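Phosphoribosylformylglycinamidine synthase 2 (Thermus thermophilus, PDB 3VIU) belongs to the AIR synthase-related (PurM-like) superfamily, as a single chain with two pairs of N- and C-terminal family domains, and binds ADP and magnesium. Local coordinates at residues P117-E131 with V154-R168. Numbering follows the deposited sequence.
Sequences PIALLDSLRFGPPEE and VPTVGGDLYFHEGYR
R125 runs alongside the Y167 ring in the same direction. R125 CB sits almost straight above the centre of the Y167 ring, 3.4 Å from the centroid, a CH-pi contact. The chain of R125 bends at chi2 (-66°), which carries its guanidinium past the Y167 hydroxyl, itself hydrogen-bonded to T538 OG1, toward D160. There it pairs with D160 OD2 in a salt bridge, the guanidinium and carboxylate planes 85° apart, though the place of R125 NH1 is less sure. CB of Y162 packs over one guanidinium face. R125 NH2 also gives a nearly straight bond to its neighbour's carbonyl, L124 O (2.8 Å, 164°). Y162 N reaches the same oxygen from the opposite face of the carbonyl plane, so two donors grip it.

On the other face of the sheet, F126 stands roughly perpendicular to L161, with F126 CD2 4.1 Å from L161 CD1. P129 covers one face of the F163 ring, with P129 CB 3.8 Å from the centroid, while G127 O lies at the ring edge. At the far end, L120 lies across V154, L120 CG to V154 CG1 3.9 Å.

The strands 117-126 and 156-163 run nearly parallel. Their ladder runs from L120 N to P155 O (2.9 Å) through to H164 N to F126 O (2.7 Å). A water bridges G127 N and Y167 O beyond it.

Helix 132-152 links the strands in a beta-alpha-beta unit and packs on L124, F126 and F163. Helix 95-112 covers P117 and L120. Strand 172-182 pairs antiparallel with the other edge of 116-126, and 156-163 is an outermost strand of this sheet within the chain.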
# COMPACT_ATOMS: atom_id res chain seq x y z
N PRO A 117 11.45 10.29 -2.96
CA PRO A 117 10.94 9.29 -2.01
C PRO A 117 11.30 9.64 -0.56
O PRO A 117 12.47 9.80 -0.24
CB PRO A 117 11.62 8.01 -2.47
CG PRO A 117 11.70 8.21 -3.95
CD PRO A 117 12.17 9.64 -4.07
N ILE A 118 10.31 9.75 0.31
CA ILE A 118 10.58 10.08 1.70
C ILE A 118 10.19 8.95 2.62
O ILE A 118 10.53 8.96 3.81
CB ILE A 118 9.82 11.37 2.16
CG1 ILE A 118 8.30 11.16 2.08
CG2 ILE A 118 10.26 12.56 1.33
CD1 ILE A 118 7.47 12.37 2.49
N ALA A 119 9.48 7.96 2.08
CA ALA A 119 9.08 6.84 2.91
C ALA A 119 8.55 5.63 2.15
O ALA A 119 8.01 5.74 1.05
CB ALA A 119 8.04 7.30 3.91
N LEU A 120 8.74 4.47 2.77
CA LEU A 120 8.27 3.19 2.25
C LEU A 120 7.45 2.49 3.33
O LEU A 120 7.76 2.60 4.51
CB LEU A 120 9.44 2.28 1.86
CG LEU A 120 10.16 2.60 0.54
CD1 LEU A 120 11.48 1.86 0.47
CD2 LEU A 120 9.26 2.24 -0.62
N LEU A 121 6.38 1.82 2.92
CA LEU A 121 5.55 1.06 3.85
C LEU A 121 5.32 -0.29 3.20
O LEU A 121 5.05 -0.37 2.00
CB LEU A 121 4.20 1.75 4.11
CG LEU A 121 4.18 3.09 4.86
CD1 LEU A 121 4.50 4.22 3.89
CD2 LEU A 121 2.79 3.32 5.48
N ASP A 122 5.46 -1.36 3.97
CA ASP A 122 5.27 -2.70 3.43
C ASP A 122 3.99 -3.36 3.93
O ASP A 122 3.62 -3.21 5.10
CB ASP A 122 6.48 -3.58 3.77
CG ASP A 122 6.79 -3.59 5.25
OD1 ASP A 122 7.08 -2.50 5.80
OD2 ASP A 122 6.76 -4.67 5.87
N SER A 123 3.31 -4.07 3.05
CA SER A 123 2.08 -4.76 3.40
C SER A 123 2.34 -6.23 3.11
O SER A 123 2.39 -6.65 1.94
CB SER A 123 0.92 -4.22 2.55
OG SER A 123 -0.32 -4.40 3.22
N LEU A 124 2.50 -7.02 4.17
CA LEU A 124 2.83 -8.44 4.03
C LEU A 124 1.82 -9.46 4.57
O LEU A 124 1.21 -9.28 5.63
CB LEU A 124 4.19 -8.69 4.69
CG LEU A 124 5.29 -7.67 4.38
CD1 LEU A 124 6.56 -8.02 5.14
CD2 LEU A 124 5.56 -7.64 2.88
N ARG A 125 1.68 -10.55 3.82
CA ARG A 125 0.77 -11.64 4.16
C ARG A 125 1.46 -12.98 3.90
O ARG A 125 1.87 -13.26 2.78
CB ARG A 125 -0.50 -11.55 3.30
CG ARG A 125 -1.29 -10.26 3.50
CD ARG A 125 -1.86 -10.19 4.92
NE ARG A 125 -2.74 -9.03 5.09
CZ ARG A 125 -2.33 -7.82 5.44
NH1 ARG A 125 -3.22 -6.85 5.55
NH2 ARG A 125 -1.04 -7.57 5.69
N PHE A 126 1.58 -13.78 4.95
CA PHE A 126 2.20 -15.11 4.88
C PHE A 126 1.30 -16.09 5.64
O PHE A 126 0.38 -15.67 6.35
CB PHE A 126 3.58 -15.10 5.54
CG PHE A 126 4.53 -14.12 4.94
CD1 PHE A 126 4.93 -14.23 3.62
CD2 PHE A 126 5.04 -13.08 5.72
CE1 PHE A 126 5.84 -13.32 3.07
CE2 PHE A 126 5.95 -12.17 5.18
CZ PHE A 126 6.35 -12.29 3.85
N GLY A 127 1.58 -17.38 5.50
CA GLY A 127 0.80 -18.39 6.20
C GLY A 127 1.09 -18.30 7.68
O GLY A 127 1.79 -17.38 8.10
N PRO A 128 0.58 -19.23 8.51
CA PRO A 128 0.79 -19.24 9.97
C PRO A 128 2.28 -19.18 10.32
O PRO A 128 3.09 -19.87 9.72
CB PRO A 128 0.14 -20.55 10.40
CG PRO A 128 -0.95 -20.72 9.41
CD PRO A 128 -0.25 -20.38 8.11
N PRO A 129 2.64 -18.35 11.32
CA PRO A 129 4.02 -18.14 11.78
C PRO A 129 4.77 -19.32 12.38
O PRO A 129 5.96 -19.20 12.67
CB PRO A 129 3.86 -17.01 12.78
CG PRO A 129 2.57 -17.36 13.44
CD PRO A 129 1.68 -17.73 12.25
N GLU A 130 4.09 -20.45 12.59
CA GLU A 130 4.76 -21.62 13.17
C GLU A 130 5.33 -22.50 12.07
O GLU A 130 6.22 -23.32 12.32
CB GLU A 130 3.78 -22.45 14.01
CG GLU A 130 2.68 -23.13 13.19
CD GLU A 130 1.44 -22.28 13.05
OE1 GLU A 130 1.56 -21.04 12.92
OE2 GLU A 130 0.32 -22.84 13.05
N GLU A 131 4.81 -22.34 10.86
CA GLU A 131 5.24 -23.12 9.71
C GLU A 131 6.57 -22.64 9.13
O GLU A 131 6.78 -21.45 8.93
CB GLU A 131 4.16 -23.08 8.64
CG GLU A 131 2.93 -23.80 9.09
CD GLU A 131 1.73 -23.52 8.23
OE1 GLU A 131 1.92 -23.29 7.01
OE2 GLU A 131 0.59 -23.53 8.76
N VAL A 154 16.14 5.43 1.67
CA VAL A 154 14.74 5.70 1.93
C VAL A 154 14.28 4.75 3.03
O VAL A 154 14.34 3.53 2.88
CB VAL A 154 13.88 5.48 0.68
CG1 VAL A 154 12.42 5.75 1.00
CG2 VAL A 154 14.35 6.41 -0.44
N PRO A 155 13.82 5.30 4.16
CA PRO A 155 13.37 4.47 5.27
C PRO A 155 12.01 3.84 5.05
O PRO A 155 11.16 4.38 4.35
CB PRO A 155 13.33 5.45 6.43
CG PRO A 155 12.81 6.69 5.76
CD PRO A 155 13.64 6.73 4.48
N THR A 156 11.84 2.68 5.66
CA THR A 156 10.57 1.99 5.62
C THR A 156 10.02 2.40 6.99
O THR A 156 10.50 1.95 8.02
CB THR A 156 10.77 0.48 5.53
OG1 THR A 156 11.24 0.17 4.21
CG2 THR A 156 9.47 -0.26 5.77
N VAL A 157 9.04 3.30 6.98
CA VAL A 157 8.48 3.85 8.21
C VAL A 157 7.35 3.07 8.88
O VAL A 157 6.88 3.45 9.96
CB VAL A 157 7.98 5.27 7.97
CG1 VAL A 157 9.13 6.15 7.51
CG2 VAL A 157 6.86 5.26 6.94
N GLY A 158 6.90 2.00 8.24
CA GLY A 158 5.82 1.24 8.82
C GLY A 158 5.20 0.32 7.80
O GLY A 158 5.77 0.10 6.72
N GLY A 159 4.03 -0.22 8.12
CA GLY A 159 3.37 -1.12 7.21
C GLY A 159 2.37 -2.01 7.92
O GLY A 159 1.88 -1.65 8.98
N ASP A 160 2.10 -3.17 7.34
CA ASP A 160 1.12 -4.10 7.90
C ASP A 160 1.53 -5.54 7.65
O ASP A 160 1.70 -5.96 6.51
CB ASP A 160 -0.24 -3.80 7.26
CG ASP A 160 -1.34 -4.67 7.79
OD1 ASP A 160 -1.48 -4.79 9.03
OD2 ASP A 160 -2.09 -5.22 6.97
N LEU A 161 1.69 -6.30 8.73
CA LEU A 161 2.09 -7.71 8.67
C LEU A 161 1.04 -8.60 9.30
O LEU A 161 0.59 -8.34 10.42
CB LEU A 161 3.43 -7.91 9.39
CG LEU A 161 3.85 -9.36 9.66
CD1 LEU A 161 4.11 -10.12 8.36
CD2 LEU A 161 5.10 -9.35 10.54
N TYR A 162 0.64 -9.65 8.59
CA TYR A 162 -0.36 -10.57 9.11
C TYR A 162 -0.12 -12.00 8.65
O TYR A 162 0.24 -12.24 7.49
CB TYR A 162 -1.76 -10.12 8.70
CG TYR A 162 -2.83 -10.71 9.60
CD1 TYR A 162 -3.36 -11.98 9.36
CD2 TYR A 162 -3.21 -10.05 10.77
CE1 TYR A 162 -4.24 -12.58 10.26
CE2 TYR A 162 -4.08 -10.64 11.68
CZ TYR A 162 -4.59 -11.91 11.42
OH TYR A 162 -5.40 -12.51 12.36
N PHE A 163 -0.29 -12.95 9.56
CA PHE A 163 -0.09 -14.35 9.23
C PHE A 163 -1.45 -15.02 9.14
O PHE A 163 -2.29 -14.86 10.03
CB PHE A 163 0.78 -15.04 10.28
CG PHE A 163 2.15 -14.44 10.43
CD1 PHE A 163 2.37 -13.36 11.27
CD2 PHE A 163 3.23 -14.98 9.73
CE1 PHE A 163 3.65 -12.81 11.42
CE2 PHE A 163 4.52 -14.44 9.87
CZ PHE A 163 4.73 -13.36 10.72
N HIS A 164 -1.68 -15.78 8.06
CA HIS A 164 -2.97 -16.42 7.87
C HIS A 164 -2.94 -17.64 6.96
O HIS A 164 -2.17 -17.72 6.00
CB HIS A 164 -3.96 -15.37 7.33
CG HIS A 164 -5.39 -15.81 7.31
ND1 HIS A 164 -5.89 -16.67 6.35
CD2 HIS A 164 -6.44 -15.48 8.10
CE1 HIS A 164 -7.18 -16.85 6.55
NE2 HIS A 164 -7.54 -16.14 7.60
N GLU A 165 -3.80 -18.59 7.29
CA GLU A 165 -3.97 -19.86 6.59
C GLU A 165 -4.18 -19.70 5.09
O GLU A 165 -3.62 -20.45 4.30
CB GLU A 165 -5.16 -20.61 7.24
CG GLU A 165 -5.87 -21.65 6.39
CD GLU A 165 -6.92 -21.06 5.45
OE1 GLU A 165 -7.77 -20.26 5.92
OE2 GLU A 165 -6.91 -21.41 4.25
N GLY A 166 -4.99 -18.71 4.71
CA GLY A 166 -5.27 -18.50 3.30
C GLY A 166 -4.11 -18.02 2.44
O GLY A 166 -4.24 -17.93 1.21
N TYR A 167 -2.97 -17.72 3.05
CA TYR A 167 -1.83 -17.23 2.31
C TYR A 167 -0.71 -18.26 2.22
O TYR A 167 0.36 -17.96 1.68
CB TYR A 167 -1.29 -15.95 2.96
CG TYR A 167 -2.26 -14.79 2.99
CD1 TYR A 167 -2.66 -14.15 1.81
CD2 TYR A 167 -2.74 -14.29 4.20
CE1 TYR A 167 -3.52 -13.04 1.85
CE2 TYR A 167 -3.59 -13.18 4.25
CZ TYR A 167 -3.98 -12.56 3.08
OH TYR A 167 -4.81 -11.46 3.15
N ARG A 168 -0.95 -19.45 2.75
CA ARG A 168 0.06 -20.51 2.73
C ARG A 168 0.66 -20.70 1.32
O ARG A 168 1.87 -20.66 1.16
CB ARG A 168 -0.54 -21.83 3.22
CG ARG A 168 0.48 -22.93 3.49
CD ARG A 168 -0.17 -24.31 3.56
NE ARG A 168 -1.42 -24.29 4.32
CZ ARG A 168 -1.49 -24.08 5.63
NH1 ARG A 168 -2.66 -24.07 6.25
NH2 ARG A 168 -0.38 -23.88 6.32
O HOH W 1 3.07 -18.26 3.14